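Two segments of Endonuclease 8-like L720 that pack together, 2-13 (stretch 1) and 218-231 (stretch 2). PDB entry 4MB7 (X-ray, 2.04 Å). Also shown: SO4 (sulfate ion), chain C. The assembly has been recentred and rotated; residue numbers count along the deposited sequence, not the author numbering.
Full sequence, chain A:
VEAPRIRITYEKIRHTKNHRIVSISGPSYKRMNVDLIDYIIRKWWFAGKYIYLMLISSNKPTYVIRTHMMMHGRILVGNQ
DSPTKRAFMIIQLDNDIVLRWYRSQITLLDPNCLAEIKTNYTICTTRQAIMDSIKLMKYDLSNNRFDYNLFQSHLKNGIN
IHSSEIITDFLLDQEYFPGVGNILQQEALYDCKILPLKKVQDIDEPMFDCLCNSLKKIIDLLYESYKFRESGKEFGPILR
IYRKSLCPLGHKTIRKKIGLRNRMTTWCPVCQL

Stretch 1 2-13: EAPRIRITYEKI
Stretch 2 (218-231) IIDLLYESYKFRES

Two helices, 5-13 and 218-230, run in broadly the same direction, their axes 38° apart (signed crossing angle -38°) and 10.7 Å apart at closest approach; 555 Å² is buried between the stretches. P4, at the N-cap after a cis peptide bond (phi/psi -97/24), marks the register, P4 CA lying 6.0 Å from I219 CA.

I219 (m, t) begins the contact: its CG2 lies 4.0 Å from P4 CB and its CD1 4.2 Å from A3 CB, all three residues apolar and buried. L222 (m, t) points toward stretch 1, its CB packing 3.6 Å from P4 CD, apolar against apolar.

Y223 (t, chi2 74°) does double duty. Its CD1 meets I8 CG1 at 4.0 Å, while its OH donates to E11 OE1 (2.9 Å). E11 (m, t) also accepts through OE2 from R7 NE, a 2.9 Å salt bridge. R7 (t, t, t) lies extended, its CZ 4.7 Å from the Y223 ring centroid, an off-centre cation-pi contact.

One turn on, buried Y226 (t, chi2 76°) offers a ring face to buried I8 (m, t), whose CG2 sits 3.8 Å from the centroid. A water O lies 3.2 Å from Y226 OH and donates to E11 OE1 (2.6 Å).

At exposed R229 (m, t, m), NH2 lies 3.3 Å from R5 NH2. Long cationic side chains suit the sulfate between them: its O3 accepts from R229 NH2 (2.8 Å) and R5 NH2 (3.2 Å; R5 t, p, p), its O4 from K12 NZ (3.0 Å; K12 m, t, t, t).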

# COMPACT_ATOMS: atom_id res chain seq x y z
N GLU A 2 4.05 -3.13 0.69
CA GLU A 2 2.85 -3.16 1.52
C GLU A 2 3.05 -2.24 2.72
O GLU A 2 4.13 -1.70 2.92
CB GLU A 2 2.59 -4.58 2.01
CG GLU A 2 3.76 -5.14 2.81
CD GLU A 2 3.43 -6.44 3.52
OE1 GLU A 2 2.32 -6.97 3.32
OE2 GLU A 2 4.29 -6.92 4.29
N ALA A 3 2.00 -2.07 3.52
CA ALA A 3 2.10 -1.28 4.75
C ALA A 3 3.19 -1.85 5.65
O ALA A 3 3.38 -3.07 5.69
CB ALA A 3 0.76 -1.25 5.47
N PRO A 4 3.91 -0.99 6.38
CA PRO A 4 3.76 0.47 6.41
C PRO A 4 4.74 1.19 5.49
O PRO A 4 5.04 2.36 5.73
CB PRO A 4 4.09 0.80 7.86
CG PRO A 4 5.18 -0.19 8.19
CD PRO A 4 4.87 -1.45 7.40
N ARG A 5 5.24 0.50 4.46
CA ARG A 5 6.22 1.10 3.55
C ARG A 5 5.63 2.27 2.75
O ARG A 5 6.34 3.21 2.41
CB ARG A 5 6.79 0.04 2.60
CG ARG A 5 7.83 0.56 1.61
CD ARG A 5 8.97 1.28 2.31
NE ARG A 5 9.56 0.49 3.39
CZ ARG A 5 10.68 0.81 4.02
NH1 ARG A 5 11.35 1.90 3.68
NH2 ARG A 5 11.15 0.03 4.99
N ILE A 6 4.33 2.21 2.47
CA ILE A 6 3.66 3.30 1.77
C ILE A 6 3.65 4.56 2.63
O ILE A 6 3.97 5.65 2.16
CB ILE A 6 2.23 2.93 1.35
CG1 ILE A 6 2.25 1.81 0.30
CG2 ILE A 6 1.50 4.13 0.78
CD1 ILE A 6 2.03 0.43 0.87
N ARG A 7 3.28 4.40 3.90
CA ARG A 7 3.31 5.51 4.85
C ARG A 7 4.72 6.09 4.99
O ARG A 7 4.91 7.30 5.00
CB ARG A 7 2.81 5.07 6.23
CG ARG A 7 3.07 6.09 7.32
CD ARG A 7 2.46 5.67 8.65
NE ARG A 7 2.98 6.46 9.76
CZ ARG A 7 2.30 6.72 10.88
NH1 ARG A 7 1.07 6.25 11.03
NH2 ARG A 7 2.86 7.45 11.83
N ILE A 8 5.70 5.20 5.09
CA ILE A 8 7.10 5.59 5.21
C ILE A 8 7.55 6.43 4.02
O ILE A 8 8.21 7.46 4.18
CB ILE A 8 8.01 4.36 5.37
CG1 ILE A 8 7.77 3.70 6.74
CG2 ILE A 8 9.48 4.74 5.21
CD1 ILE A 8 8.44 2.35 6.90
N THR A 9 7.17 5.99 2.82
CA THR A 9 7.50 6.72 1.60
C THR A 9 6.83 8.09 1.62
O THR A 9 7.45 9.10 1.29
CB THR A 9 7.05 5.95 0.35
OG1 THR A 9 7.70 4.68 0.31
CG2 THR A 9 7.39 6.72 -0.93
N TYR A 10 5.56 8.11 2.01
CA TYR A 10 4.80 9.34 2.15
C TYR A 10 5.46 10.33 3.11
O TYR A 10 5.59 11.52 2.81
CB TYR A 10 3.37 9.02 2.61
CG TYR A 10 2.65 10.18 3.27
CD1 TYR A 10 2.14 11.23 2.51
CD2 TYR A 10 2.45 10.20 4.64
CE1 TYR A 10 1.48 12.28 3.11
CE2 TYR A 10 1.78 11.25 5.25
CZ TYR A 10 1.30 12.29 4.48
OH TYR A 10 0.63 13.33 5.08
N GLU A 11 5.89 9.83 4.27
CA GLU A 11 6.52 10.69 5.27
C GLU A 11 7.86 11.25 4.78
O GLU A 11 8.26 12.34 5.18
CB GLU A 11 6.72 9.92 6.58
CG GLU A 11 5.41 9.58 7.29
CD GLU A 11 5.61 8.74 8.53
OE1 GLU A 11 6.68 8.11 8.66
OE2 GLU A 11 4.70 8.71 9.39
N LYS A 12 8.52 10.52 3.89
CA LYS A 12 9.81 10.95 3.36
C LYS A 12 9.71 12.04 2.29
O LYS A 12 10.62 12.85 2.14
CB LYS A 12 10.59 9.76 2.79
CG LYS A 12 11.23 8.86 3.84
CD LYS A 12 11.97 7.70 3.19
CE LYS A 12 12.61 6.79 4.22
NZ LYS A 12 13.32 5.65 3.58
N ILE A 13 8.60 12.07 1.56
CA ILE A 13 8.50 12.97 0.41
C ILE A 13 7.50 14.11 0.58
O ILE A 13 7.47 15.04 -0.23
CB ILE A 13 8.13 12.20 -0.88
CG1 ILE A 13 6.71 11.63 -0.77
CG2 ILE A 13 9.14 11.08 -1.13
CD1 ILE A 13 6.36 10.66 -1.88
N ILE A 218 1.90 -6.31 13.75
CA ILE A 218 3.01 -6.55 12.83
C ILE A 218 3.37 -5.29 12.05
O ILE A 218 4.55 -5.01 11.82
CB ILE A 218 2.68 -7.71 11.86
CG1 ILE A 218 2.38 -8.99 12.65
CG2 ILE A 218 3.82 -7.94 10.88
CD1 ILE A 218 1.85 -10.12 11.81
N ILE A 219 2.36 -4.52 11.65
CA ILE A 219 2.58 -3.24 10.99
C ILE A 219 3.33 -2.29 11.93
O ILE A 219 4.25 -1.58 11.50
CB ILE A 219 1.26 -2.61 10.52
CG1 ILE A 219 0.67 -3.41 9.36
CG2 ILE A 219 1.48 -1.16 10.09
CD1 ILE A 219 -0.72 -2.99 8.96
N ASP A 220 2.93 -2.28 13.20
CA ASP A 220 3.61 -1.48 14.21
C ASP A 220 5.07 -1.89 14.36
O ASP A 220 5.95 -1.03 14.48
CB ASP A 220 2.91 -1.61 15.57
CG ASP A 220 1.56 -0.91 15.60
OD1 ASP A 220 1.32 -0.02 14.77
OD2 ASP A 220 0.75 -1.26 16.49
N LEU A 221 5.31 -3.19 14.37
CA LEU A 221 6.67 -3.72 14.49
C LEU A 221 7.53 -3.34 13.29
O LEU A 221 8.68 -2.96 13.45
CB LEU A 221 6.64 -5.25 14.65
CG LEU A 221 6.12 -5.80 15.98
CD1 LEU A 221 6.04 -7.32 15.93
CD2 LEU A 221 7.01 -5.35 17.12
N LEU A 222 6.96 -3.45 12.10
CA LEU A 222 7.66 -3.07 10.88
C LEU A 222 7.98 -1.58 10.88
O LEU A 222 9.06 -1.17 10.45
CB LEU A 222 6.83 -3.42 9.64
CG LEU A 222 6.80 -4.90 9.26
CD1 LEU A 222 5.68 -5.17 8.27
CD2 LEU A 222 8.14 -5.32 8.68
N TYR A 223 7.05 -0.77 11.38
CA TYR A 223 7.27 0.67 11.44
C TYR A 223 8.33 1.02 12.49
O TYR A 223 9.16 1.90 12.27
CB TYR A 223 5.97 1.42 11.74
CG TYR A 223 6.11 2.92 11.63
CD1 TYR A 223 6.21 3.54 10.39
CD2 TYR A 223 6.14 3.72 12.76
CE1 TYR A 223 6.34 4.91 10.28
CE2 TYR A 223 6.27 5.09 12.67
CZ TYR A 223 6.37 5.68 11.42
OH TYR A 223 6.50 7.04 11.32
N GLU A 224 8.28 0.32 13.62
CA GLU A 224 9.26 0.53 14.68
C GLU A 224 10.66 0.13 14.22
O GLU A 224 11.65 0.76 14.60
CB GLU A 224 8.86 -0.26 15.94
CG GLU A 224 9.79 -0.08 17.13
CD GLU A 224 9.65 1.28 17.80
OE1 GLU A 224 8.79 2.08 17.37
OE2 GLU A 224 10.39 1.54 18.77
N SER A 225 10.74 -0.91 13.40
CA SER A 225 12.01 -1.36 12.86
C SER A 225 12.62 -0.28 11.97
O SER A 225 13.84 -0.10 11.95
CB SER A 225 11.82 -2.65 12.06
OG SER A 225 11.08 -2.42 10.88
N TYR A 226 11.77 0.43 11.24
CA TYR A 226 12.20 1.54 10.40
C TYR A 226 12.71 2.70 11.25
O TYR A 226 13.72 3.33 10.92
CB TYR A 226 11.05 2.01 9.50
CG TYR A 226 11.22 3.42 8.98
CD1 TYR A 226 12.10 3.70 7.95
CD2 TYR A 226 10.48 4.47 9.52
CE1 TYR A 226 12.25 4.99 7.47
CE2 TYR A 226 10.63 5.76 9.05
CZ TYR A 226 11.51 6.01 8.02
OH TYR A 226 11.66 7.30 7.55
N LYS A 227 12.00 2.99 12.34
CA LYS A 227 12.38 4.07 13.24
C LYS A 227 13.74 3.79 13.88
O LYS A 227 14.51 4.71 14.15
CB LYS A 227 11.32 4.26 14.33
CG LYS A 227 9.99 4.77 13.80
CD LYS A 227 10.14 6.12 13.12
N PHE A 228 14.03 2.52 14.12
CA PHE A 228 15.32 2.11 14.66
C PHE A 228 16.44 2.32 13.65
O PHE A 228 17.48 2.89 13.97
CB PHE A 228 15.28 0.64 15.09
CG PHE A 228 14.95 0.45 16.54
CD1 PHE A 228 13.72 0.83 17.05
CD2 PHE A 228 15.87 -0.13 17.41
CE1 PHE A 228 13.41 0.65 18.38
CE2 PHE A 228 15.57 -0.31 18.74
CZ PHE A 228 14.34 0.08 19.23
N ARG A 229 16.20 1.89 12.42
CA ARG A 229 17.17 2.00 11.36
C ARG A 229 17.50 3.46 11.10
O ARG A 229 18.64 3.80 10.84
CB ARG A 229 16.64 1.36 10.08
CG ARG A 229 16.54 -0.15 10.18
CD ARG A 229 16.32 -0.79 8.83
NE ARG A 229 15.06 -0.38 8.21
CZ ARG A 229 13.88 -0.97 8.43
NH1 ARG A 229 13.78 -1.99 9.26
NH2 ARG A 229 12.81 -0.52 7.80
N GLU A 230 16.50 4.31 11.20
CA GLU A 230 16.70 5.71 10.92
C GLU A 230 17.68 6.33 11.88
O GLU A 230 18.38 7.26 11.54
CB GLU A 230 15.37 6.47 10.87
CG GLU A 230 14.44 6.05 9.73
CD GLU A 230 15.04 6.19 8.33
OE1 GLU A 230 15.73 7.19 8.07
OE2 GLU A 230 14.81 5.31 7.48
N SER A 231 17.71 5.83 13.11
CA SER A 231 18.60 6.36 14.13
C SER A 231 19.87 5.52 14.28
O SER A 231 20.60 5.65 15.26
CB SER A 231 17.87 6.48 15.47
OG SER A 231 17.41 5.22 15.92
S SO4 C . 14.96 1.99 5.36
O1 SO4 C . 15.76 2.45 6.52
O2 SO4 C . 15.89 1.63 4.28
O3 SO4 C . 14.20 0.79 5.77
O4 SO4 C . 14.07 3.07 4.91
O HOH W 1 9.14 8.78 8.91